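Long-range contacts in cytochrome C-type biogenesis protein ccmF (Thermus thermophilus, PDB 6ZMQ), which is the membrane-bound heme lyase of cytochrome c maturation, carries a heme b, and probably takes part in moving heme across the membrane: residues A273-A278 with W290-V295; T296-A300 with A336-L341; M211-Y216 with L343-V347. All coordinates share one frame; numbering follows the deposited sequence.

Contact 1: residues A273-A278 with W290-V295. With HEM (protoporphyrin IX containing Fe), chain B.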
loop_
_atom_site.group_PDB
_atom_site.type_symbol
_atom_site.label_atom_id
_atom_site.label_comp_id
_atom_site.label_asym_id
_atom_site.label_seq_id
_atom_site.Cartn_x
_atom_site.Cartn_y
_atom_site.Cartn_z
ATOM N N ALA A 273 -9.965 -8.918 -0.130
ATOM C CA ALA A 273 -10.870 -10.061 0.026
ATOM C C ALA A 273 -11.439 -10.028 1.433
ATOM O O ALA A 273 -12.617 -10.211 1.642
ATOM C CB ALA A 273 -10.072 -11.299 -0.196
ATOM N N PHE A 274 -10.579 -9.712 2.367
ATOM C CA PHE A 274 -10.997 -9.653 3.777
ATOM C C PHE A 274 -12.034 -8.563 3.962
ATOM O O PHE A 274 -12.985 -8.805 4.598
ATOM C CB PHE A 274 -9.779 -9.416 4.646
ATOM C CG PHE A 274 -10.109 -9.026 6.045
ATOM C CD1 PHE A 274 -10.913 -9.813 6.800
ATOM C CD2 PHE A 274 -9.626 -7.865 6.574
ATOM C CE1 PHE A 274 -11.203 -9.440 8.087
ATOM C CE2 PHE A 274 -9.917 -7.491 7.859
ATOM C CZ PHE A 274 -10.705 -8.283 8.619
ATOM N N LEU A 275 -11.880 -7.427 3.314
ATOM C CA LEU A 275 -12.842 -6.323 3.464
ATOM C C LEU A 275 -14.242 -6.791 3.052
ATOM O O LEU A 275 -15.191 -6.546 3.763
ATOM C CB LEU A 275 -12.313 -5.221 2.558
ATOM C CG LEU A 275 -12.810 -3.831 2.857
ATOM C CD1 LEU A 275 -12.028 -2.824 2.083
ATOM C CD2 LEU A 275 -14.245 -3.730 2.464
ATOM N N HIS A 276 -14.331 -7.441 1.909
ATOM C CA HIS A 276 -15.606 -7.983 1.412
ATOM C C HIS A 276 -16.139 -9.071 2.351
ATOM O O HIS A 276 -17.311 -9.061 2.558
ATOM C CB HIS A 276 -15.452 -8.416 -0.049
ATOM C CG HIS A 276 -15.359 -7.291 -1.021
ATOM N ND1 HIS A 276 -14.516 -6.257 -0.857
ATOM C CD2 HIS A 276 -15.994 -7.054 -2.165
ATOM C CE1 HIS A 276 -14.655 -5.427 -1.844
ATOM N NE2 HIS A 276 -15.554 -5.874 -2.645
ATOM N N THR A 277 -15.334 -9.995 2.873
ATOM C CA THR A 277 -15.872 -11.030 3.762
ATOM C C THR A 277 -16.312 -10.388 5.078
ATOM O O THR A 277 -17.270 -10.853 5.650
ATOM C CB THR A 277 -15.044 -12.303 3.632
ATOM O OG1 THR A 277 -13.808 -12.080 4.272
ATOM C CG2 THR A 277 -14.719 -12.580 2.198
ATOM N N ALA A 278 -15.588 -9.379 5.557
ATOM C CA ALA A 278 -15.961 -8.722 6.814
ATOM C C ALA A 278 -17.281 -8.048 6.579
ATOM O O ALA A 278 -18.123 -8.217 7.371
ATOM C CB ALA A 278 -14.932 -7.723 7.218
ATOM N N TRP A 290 -13.679 -17.771 6.778
ATOM C CA TRP A 290 -12.857 -17.093 5.785
ATOM C C TRP A 290 -12.411 -15.730 6.269
ATOM O O TRP A 290 -11.371 -15.238 5.833
ATOM C CB TRP A 290 -13.622 -16.961 4.471
ATOM C CG TRP A 290 -13.767 -18.267 3.770
ATOM C CD1 TRP A 290 -14.939 -18.893 3.468
ATOM C CD2 TRP A 290 -12.717 -19.112 3.265
ATOM N NE1 TRP A 290 -14.689 -20.080 2.827
ATOM C CE2 TRP A 290 -13.335 -20.237 2.689
ATOM C CE3 TRP A 290 -11.316 -19.027 3.243
ATOM C CZ2 TRP A 290 -12.604 -21.268 2.107
ATOM C CZ3 TRP A 290 -10.598 -20.049 2.669
ATOM C CH2 TRP A 290 -11.240 -21.152 2.103
ATOM N N ASN A 291 -13.166 -15.127 7.190
ATOM C CA ASN A 291 -12.768 -13.840 7.731
ATOM C C ASN A 291 -11.576 -13.966 8.649
ATOM O O ASN A 291 -10.647 -13.157 8.545
ATOM C CB ASN A 291 -13.912 -13.198 8.489
ATOM C CG ASN A 291 -14.615 -12.202 7.666
ATOM O OD1 ASN A 291 -13.973 -11.336 7.098
ATOM N ND2 ASN A 291 -15.940 -12.303 7.583
ATOM N N PHE A 292 -11.584 -14.990 9.519
ATOM C CA PHE A 292 -10.440 -15.304 10.372
ATOM C C PHE A 292 -9.210 -15.633 9.527
ATOM O O PHE A 292 -8.113 -15.095 9.775
ATOM C CB PHE A 292 -10.781 -16.489 11.285
ATOM C CG PHE A 292 -11.710 -16.161 12.427
ATOM C CD1 PHE A 292 -11.566 -14.982 13.151
ATOM C CD2 PHE A 292 -12.696 -17.063 12.814
ATOM C CE1 PHE A 292 -12.411 -14.689 14.219
ATOM C CE2 PHE A 292 -13.569 -16.760 13.852
ATOM C CZ PHE A 292 -13.416 -15.569 14.564
ATOM N N ALA A 293 -9.406 -16.462 8.482
ATOM C CA ALA A 293 -8.332 -16.810 7.549
ATOM C C ALA A 293 -7.774 -15.578 6.838
ATOM O O ALA A 293 -6.552 -15.383 6.781
ATOM C CB ALA A 293 -8.840 -17.829 6.527
ATOM N N PHE A 294 -8.660 -14.704 6.347
ATOM C CA PHE A 294 -8.221 -13.570 5.550
ATOM C C PHE A 294 -7.552 -12.499 6.401
ATOM O O PHE A 294 -6.599 -11.870 5.939
ATOM C CB PHE A 294 -9.385 -12.979 4.760
ATOM C CG PHE A 294 -9.738 -13.760 3.525
ATOM C CD1 PHE A 294 -8.760 -14.464 2.840
ATOM C CD2 PHE A 294 -11.038 -13.771 3.032
ATOM C CE1 PHE A 294 -9.073 -15.193 1.701
ATOM C CE2 PHE A 294 -11.362 -14.494 1.889
ATOM C CZ PHE A 294 -10.375 -15.207 1.225
ATOM N N VAL A 295 -8.015 -12.276 7.636
ATOM C CA VAL A 295 -7.364 -11.250 8.452
ATOM C C VAL A 295 -6.003 -11.742 8.948
ATOM O O VAL A 295 -5.048 -10.954 9.020
ATOM C CB VAL A 295 -8.271 -10.763 9.604
ATOM C CG1 VAL A 295 -8.556 -11.833 10.610
ATOM C CG2 VAL A 295 -7.699 -9.492 10.274
HETATM C CHA HEM B . -17.946 -2.395 -0.816
HETATM C CHB HEM B . -18.874 -6.001 -4.000
HETATM C CHC HEM B . -14.269 -5.678 -5.685
HETATM C CHD HEM B . -13.600 -1.792 -2.815
HETATM C C1A HEM B . -18.548 -3.405 -1.550
HETATM C C2A HEM B . -19.877 -3.850 -1.310
HETATM C C3A HEM B . -20.141 -4.856 -2.192
HETATM C C4A HEM B . -18.996 -5.058 -2.986
HETATM C CMA HEM B . -21.422 -5.630 -2.312
HETATM C CAA HEM B . -20.844 -3.310 -0.269
HETATM C CBA HEM B . -21.500 -1.993 -0.725
HETATM C CGA HEM B . -22.352 -2.199 -1.953
HETATM O O1A HEM B . -22.071 -1.593 -3.012
HETATM O O2A HEM B . -23.335 -2.973 -1.907
HETATM C C1B HEM B . -17.668 -6.211 -4.700
HETATM C C2B HEM B . -17.463 -7.298 -5.582
HETATM C C3B HEM B . -16.190 -7.225 -6.058
HETATM C C4B HEM B . -15.580 -6.060 -5.419
HETATM C CMB HEM B . -18.468 -8.345 -5.949
HETATM C CAB HEM B . -15.518 -8.130 -6.998
HETATM C CBB HEM B . -14.670 -9.171 -6.353
HETATM C C1C HEM B . -13.728 -4.549 -5.110
HETATM C C2C HEM B . -12.541 -3.935 -5.509
HETATM C C3C HEM B . -12.379 -2.845 -4.688
HETATM C C4C HEM B . -13.467 -2.777 -3.787
HETATM C CMC HEM B . -11.590 -4.351 -6.603
HETATM C CAC HEM B . -11.260 -1.921 -4.741
HETATM C CBC HEM B . -11.405 -0.633 -5.460
HETATM C C1D HEM B . -14.702 -1.639 -1.961
HETATM C C2D HEM B . -14.793 -0.673 -0.860
HETATM C C3D HEM B . -16.009 -0.831 -0.289
HETATM C C4D HEM B . -16.666 -1.905 -1.068
HETATM C CMD HEM B . -13.729 0.305 -0.442
HETATM C CAD HEM B . -16.577 -0.064 0.894
HETATM C CBD HEM B . -16.539 -0.964 2.136
HETATM C CGD HEM B . -16.948 -0.282 3.421
HETATM O O1D HEM B . -18.066 -0.499 3.942
HETATM O O2D HEM B . -16.155 0.491 3.988
HETATM N NA HEM B . -18.031 -4.179 -2.571
HETATM N NB HEM B . -16.514 -5.516 -4.624
HETATM N NC HEM B . -14.292 -3.823 -4.097
HETATM N ND HEM B . -15.831 -2.317 -2.027
HETATM FE FE HEM B . -16.225 -3.841 -3.416
#

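Contact 2: residues T296-A300 with A336-L341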
loop_
_atom_site.group_PDB
_atom_site.type_symbol
_atom_site.label_atom_id
_atom_site.label_comp_id
_atom_site.label_asym_id
_atom_site.label_seq_id
_atom_site.Cartn_x
_atom_site.Cartn_y
_atom_site.Cartn_z
ATOM N N THR A 296 -5.853 -13.062 9.191
ATOM C CA THR A 296 -4.536 -13.578 9.569
ATOM C C THR A 296 -3.551 -13.503 8.403
ATOM O O THR A 296 -2.432 -12.984 8.559
ATOM C CB THR A 296 -4.656 -15.018 10.086
ATOM O OG1 THR A 296 -5.588 -15.074 11.175
ATOM C CG2 THR A 296 -3.303 -15.541 10.536
ATOM N N LEU A 297 -3.995 -13.927 7.214
ATOM C CA LEU A 297 -3.139 -13.946 6.033
ATOM C C LEU A 297 -2.803 -12.534 5.566
ATOM O O LEU A 297 -1.649 -12.245 5.244
ATOM C CB LEU A 297 -3.821 -14.738 4.918
ATOM C CG LEU A 297 -3.798 -16.256 5.104
ATOM C CD1 LEU A 297 -4.723 -16.946 4.099
ATOM C CD2 LEU A 297 -2.400 -16.826 5.034
ATOM N N ALA A 298 -3.807 -11.645 5.534
ATOM C CA ALA A 298 -3.616 -10.242 5.174
ATOM C C ALA A 298 -2.698 -9.511 6.142
ATOM O O ALA A 298 -1.855 -8.716 5.714
ATOM C CB ALA A 298 -4.972 -9.535 5.109
ATOM N N PHE A 299 -2.820 -9.793 7.449
ATOM C CA PHE A 299 -1.997 -9.116 8.444
ATOM C C PHE A 299 -0.532 -9.533 8.352
ATOM O O PHE A 299 0.367 -8.680 8.378
ATOM C CB PHE A 299 -2.551 -9.401 9.837
ATOM C CG PHE A 299 -1.604 -9.053 10.941
ATOM C CD1 PHE A 299 -1.362 -7.728 11.250
ATOM C CD2 PHE A 299 -0.940 -10.048 11.668
ATOM C CE1 PHE A 299 -0.484 -7.394 12.257
ATOM C CE2 PHE A 299 -0.053 -9.704 12.673
ATOM C CZ PHE A 299 0.171 -8.375 12.960
ATOM N N ALA A 300 -0.265 -10.843 8.298
ATOM C CA ALA A 300 1.126 -11.288 8.181
ATOM C C ALA A 300 1.719 -10.957 6.808
ATOM O O ALA A 300 2.938 -10.717 6.689
ATOM C CB ALA A 300 1.225 -12.782 8.457
ATOM N N ALA A 336 2.980 -15.348 13.527
ATOM C CA ALA A 336 1.684 -14.705 13.289
ATOM C C ALA A 336 0.729 -15.602 12.498
ATOM O O ALA A 336 -0.423 -15.830 12.919
ATOM C CB ALA A 336 1.892 -13.370 12.572
ATOM N N THR A 337 1.186 -16.090 11.327
ATOM C CA THR A 337 0.385 -17.024 10.525
ATOM C C THR A 337 0.061 -18.315 11.270
ATOM O O THR A 337 -1.084 -18.794 11.204
ATOM C CB THR A 337 1.072 -17.356 9.188
ATOM O OG1 THR A 337 2.494 -17.433 9.355
ATOM C CG2 THR A 337 0.676 -16.410 8.073
ATOM N N GLY A 338 1.037 -18.865 12.013
ATOM C CA GLY A 338 0.808 -20.101 12.738
ATOM C C GLY A 338 -0.186 -19.938 13.868
ATOM O O GLY A 338 -1.035 -20.799 14.079
ATOM N N LEU A 339 -0.132 -18.797 14.563
ATOM C CA LEU A 339 -1.038 -18.544 15.680
ATOM C C LEU A 339 -2.480 -18.357 15.215
ATOM O O LEU A 339 -3.391 -19.025 15.739
ATOM C CB LEU A 339 -0.550 -17.321 16.456
ATOM C CG LEU A 339 -1.518 -16.562 17.358
ATOM C CD1 LEU A 339 -1.866 -17.414 18.567
ATOM C CD2 LEU A 339 -0.942 -15.213 17.781
ATOM N N GLY A 340 -2.693 -17.491 14.211
ATOM C CA GLY A 340 -4.050 -17.254 13.726
ATOM C C GLY A 340 -4.679 -18.469 13.064
ATOM O O GLY A 340 -5.829 -18.831 13.350
ATOM N N LEU A 341 -3.916 -19.161 12.211
ATOM C CA LEU A 341 -4.498 -20.323 11.551
ATOM C C LEU A 341 -4.513 -21.558 12.444
ATOM O O LEU A 341 -5.325 -22.453 12.209
ATOM C CB LEU A 341 -3.776 -20.570 10.223
ATOM C CG LEU A 341 -3.827 -19.365 9.263
ATOM C CD1 LEU A 341 -3.348 -19.742 7.881
ATOM C CD2 LEU A 341 -5.240 -18.767 9.153
#

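Contact 3: residues M211-Y216 with L343-V347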
loop_
_atom_site.group_PDB
_atom_site.type_symbol
_atom_site.label_atom_id
_atom_site.label_comp_id
_atom_site.label_asym_id
_atom_site.label_seq_id
_atom_site.Cartn_x
_atom_site.Cartn_y
_atom_site.Cartn_z
ATOM N N MET A 211 -11.365 -16.243 18.304
ATOM C CA MET A 211 -11.201 -17.689 18.235
ATOM C C MET A 211 -10.723 -18.303 19.542
ATOM O O MET A 211 -10.833 -19.524 19.708
ATOM C CB MET A 211 -10.198 -18.065 17.139
ATOM C CG MET A 211 -10.712 -17.872 15.731
ATOM S SD MET A 211 -9.415 -17.774 14.472
ATOM C CE MET A 211 -8.062 -16.948 15.325
ATOM N N ALA A 212 -10.172 -17.505 20.453
ATOM C CA ALA A 212 -9.896 -18.027 21.777
ATOM C C ALA A 212 -10.997 -17.709 22.774
ATOM O O ALA A 212 -11.100 -18.394 23.797
ATOM C CB ALA A 212 -8.558 -17.503 22.289
ATOM N N THR A 213 -11.817 -16.690 22.511
ATOM C CA THR A 213 -12.861 -16.322 23.459
ATOM C C THR A 213 -14.190 -16.952 23.042
ATOM O O THR A 213 -15.180 -16.888 23.785
ATOM C CB THR A 213 -12.905 -14.782 23.559
ATOM O OG1 THR A 213 -11.562 -14.329 23.753
ATOM C CG2 THR A 213 -13.636 -14.285 24.798
ATOM N N ARG A 214 -14.192 -17.597 21.868
ATOM C CA ARG A 214 -15.283 -18.403 21.311
ATOM C C ARG A 214 -16.529 -17.571 21.016
ATOM O O ARG A 214 -17.647 -18.094 20.985
ATOM C CB ARG A 214 -15.617 -19.623 22.184
ATOM C CG ARG A 214 -14.449 -20.587 22.319
ATOM C CD ARG A 214 -14.122 -20.899 23.770
ATOM N NE ARG A 214 -12.808 -21.523 23.886
ATOM C CZ ARG A 214 -12.070 -21.518 24.991
ATOM N NH1 ARG A 214 -12.532 -20.948 26.095
ATOM N NH2 ARG A 214 -10.882 -22.104 25.003
ATOM N N ARG A 215 -16.324 -16.278 20.763
ATOM C CA ARG A 215 -17.337 -15.350 20.264
ATOM C C ARG A 215 -16.912 -14.951 18.852
ATOM O O ARG A 215 -16.107 -14.030 18.677
ATOM C CB ARG A 215 -17.468 -14.148 21.198
ATOM C CG ARG A 215 -17.981 -14.524 22.579
ATOM C CD ARG A 215 -18.389 -13.317 23.419
ATOM N NE ARG A 215 -17.962 -13.497 24.806
ATOM C CZ ARG A 215 -16.924 -12.875 25.353
ATOM N NH1 ARG A 215 -16.202 -12.041 24.627
ATOM N NH2 ARG A 215 -16.604 -13.090 26.623
ATOM N N TYR A 216 -17.485 -15.615 17.840
ATOM C CA TYR A 216 -16.886 -15.699 16.511
ATOM C C TYR A 216 -17.449 -14.722 15.495
ATOM O O TYR A 216 -16.902 -14.628 14.390
ATOM C CB TYR A 216 -17.065 -17.108 15.927
ATOM C CG TYR A 216 -16.557 -18.223 16.793
ATOM C CD1 TYR A 216 -15.195 -18.466 16.915
ATOM C CD2 TYR A 216 -17.444 -19.055 17.473
ATOM C CE1 TYR A 216 -14.726 -19.488 17.714
ATOM C CE2 TYR A 216 -16.989 -20.082 18.270
ATOM C CZ TYR A 216 -15.632 -20.295 18.384
ATOM O OH TYR A 216 -15.179 -21.322 19.173
ATOM N N LEU A 343 -5.430 -21.260 15.764
ATOM C CA LEU A 343 -6.686 -21.068 16.485
ATOM C C LEU A 343 -7.909 -21.136 15.572
ATOM O O LEU A 343 -9.005 -21.428 16.065
ATOM C CB LEU A 343 -6.688 -19.755 17.268
ATOM C CG LEU A 343 -5.640 -19.503 18.355
ATOM C CD1 LEU A 343 -5.962 -18.207 19.073
ATOM C CD2 LEU A 343 -5.586 -20.658 19.351
ATOM N N LEU A 344 -7.757 -20.908 14.259
ATOM C CA LEU A 344 -8.867 -21.223 13.354
ATOM C C LEU A 344 -8.981 -22.724 13.099
ATOM O O LEU A 344 -10.086 -23.241 12.898
ATOM C CB LEU A 344 -8.755 -20.414 12.053
ATOM C CG LEU A 344 -9.784 -20.607 10.931
ATOM C CD1 LEU A 344 -10.468 -19.323 10.568
ATOM C CD2 LEU A 344 -9.065 -21.139 9.720
ATOM N N SER A 345 -7.855 -23.440 13.117
ATOM C CA SER A 345 -7.878 -24.892 12.990
ATOM C C SER A 345 -8.587 -25.555 14.166
ATOM O O SER A 345 -9.259 -26.577 13.992
ATOM C CB SER A 345 -6.454 -25.422 12.864
ATOM O OG SER A 345 -6.352 -26.694 13.474
ATOM N N ARG A 346 -8.463 -24.986 15.370
ATOM C CA ARG A 346 -9.213 -25.547 16.497
ATOM C C ARG A 346 -10.675 -25.081 16.523
ATOM O O ARG A 346 -11.439 -25.488 17.406
ATOM C CB ARG A 346 -8.497 -25.281 17.822
ATOM C CG ARG A 346 -8.404 -23.870 18.353
ATOM C CD ARG A 346 -8.103 -23.996 19.852
ATOM N NE ARG A 346 -8.048 -22.738 20.591
ATOM C CZ ARG A 346 -8.978 -22.313 21.442
ATOM N NH1 ARG A 346 -8.761 -21.230 22.173
ATOM N NH2 ARG A 346 -10.078 -23.024 21.639
ATOM N N VAL A 347 -11.076 -24.195 15.611
ATOM C CA VAL A 347 -12.516 -23.987 15.400
ATOM C C VAL A 347 -12.898 -23.926 13.920
ATOM O O VAL A 347 -13.834 -24.587 13.470
ATOM C CB VAL A 347 -13.018 -22.726 16.104
ATOM C CG1 VAL A 347 -12.538 -21.487 15.380
ATOM C CG2 VAL A 347 -14.533 -22.754 16.157
#

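Contact 1: residues A273-A278 with W290-V295
F274 meets N291, F294 and V295 where helices 266-284 and 288-307 pack as a nearly antiparallel hairpin of the transmembrane bundle, their local axes 8.9 Å apart. At its base, F274 CB lies against F294 CB at 3.6 Å. With CG anti to the backbone N (chi1 167°), the ring is carried over to V295. Its CD1 lies 3.4 Å from N291 OD1, while farther out CE1 and CZ meet V295 CB. That methine sits over one ring face, offset toward the rim, in a CH-pi contact 3.8 Å from V295 CB to the F274 ring centroid. F294 is packed in a similar way by A273, whose CB stands over the middle of its ring.

The polar part is a two-bond clasp between T277 and N291. N291 ND2 donates to T277 O (2.8 Å), fairly straight at 162°, and T277 OG1 donates to N291 OD1 (2.9 Å), both donors standing well above the plane of the carbonyl they reach. The imidazole of H276 leads away from this interface and places NE2 2.3 Å from the heme iron, whose other axial ligand is H510. The clasp thus gives the N291 amide oxygen a donor within a buried, mostly apolar interface and fixes the amide's rotation; its partner T277 directly follows the heme ligand H276 in the chain.

Contact 2: residues T296-A300 with A336-L341
T296 enters as a knob into the hole formed by A336, T337, G340 and L341, and this packing forms the middle of the interface. Its CG2 approaches A336 O at 3.7 Å, while OG1 lies 3.7 Å from G340 CA. Because G340 has no side chain, the threonine lies directly against the backbone of the facing helix. On the flank, L341 CD2 comes to 3.9 Å from T296 CB.

Apolar contacts extend the packing on both sides of the knob. L297 and L341 lie roughly perpendicular and meet through L297 CD2 and L341 CD1. One turn on, A300 CB touches T337 CG2 at 3.7 Å and also faces A336 CB. The latter is approached obliquely by the F299 ring through CE2, 4.2 Å from A336 CB. Small residues thus let helices 288-307 and 325-345, consecutive in the polytopic membrane bundle, run close to antiparallel (165°) with local axes 9.1 Å apart.

No hydrogen bond joins the two segments; the hydroxyls are used along their own helices. T296 OG1, beside its backbone N with chi1 -56°, bonds to F292 O one turn back, although both branches of T296 lie against the G340 backbone. T337 OG1 bonds likewise to F333 O, and its CG2 is the branch that meets A300. Helix 185-213 closes one side of the pair: Y204 stacks on F299, and its OH is hydrogen-bonded to A336 O.

Contact 3: residues M211-Y216 with L343-V347
M211 lies across L343, L344 and V347 where the C-terminal ends of two transmembrane helices, 185-213 and 325-345, come together. Its chain runs out past L343 and bends at the sulfur (chi3 -34°), so that SD lies 3.6 Å from L344 CB while the methyl CE folds back to 3.7 Å from L343 CB. F292 of helix 288-307 also packs on this thioether. Beside it, A212 CB rests against L343 CD1; M211 and A212 form the buried side of a contact whose arginines and V347 are exposed.

R214 follows the helix end with positive phi (64°), and its side chain bends round to meet R346. The two arginine side chains run roughly perpendicular to each other, and their guanidinium planes are 62° apart, R346 NH2 lying near the R214 plane at its edge, 3.6 Å from R214 NH2. Each group has a carbonyl of the ending helix over one face: A212 O above R214, and M211 O, 3.6 Å from R346 NH1, above R346. These oxygens, at the negative end of a helix dipole, probably ease the approach of the like charges, as does the exposed setting.

On the loop side, Y216 and V347 run alongside in opposite senses. The CG2 methyl of V347 approaches the ring obliquely near its hydroxyl end, 3.4 Å from V347 CG2 to Y216 OH.

Overall arrangement
Helix 288-307 carries one side of contacts 1 and 2, and helix 325-345 one side of contacts 2 and 3, so the three join helices 266-284, 288-307, 325-345 and 185-213 in turn. Their centres are 12 to 15 Å apart. Along the chain, contact 1 closes before contact 2 opens, and both are nested within the long loop closed by contact 3. They also touch directly: A293 packs on L341, F292 on M211, and G340 on M211. Packing therefore runs continuously from helix 266-284, which carries the heme ligand H276, to the exposed helix ends, linking parts assigned to the two sequence families of the protein.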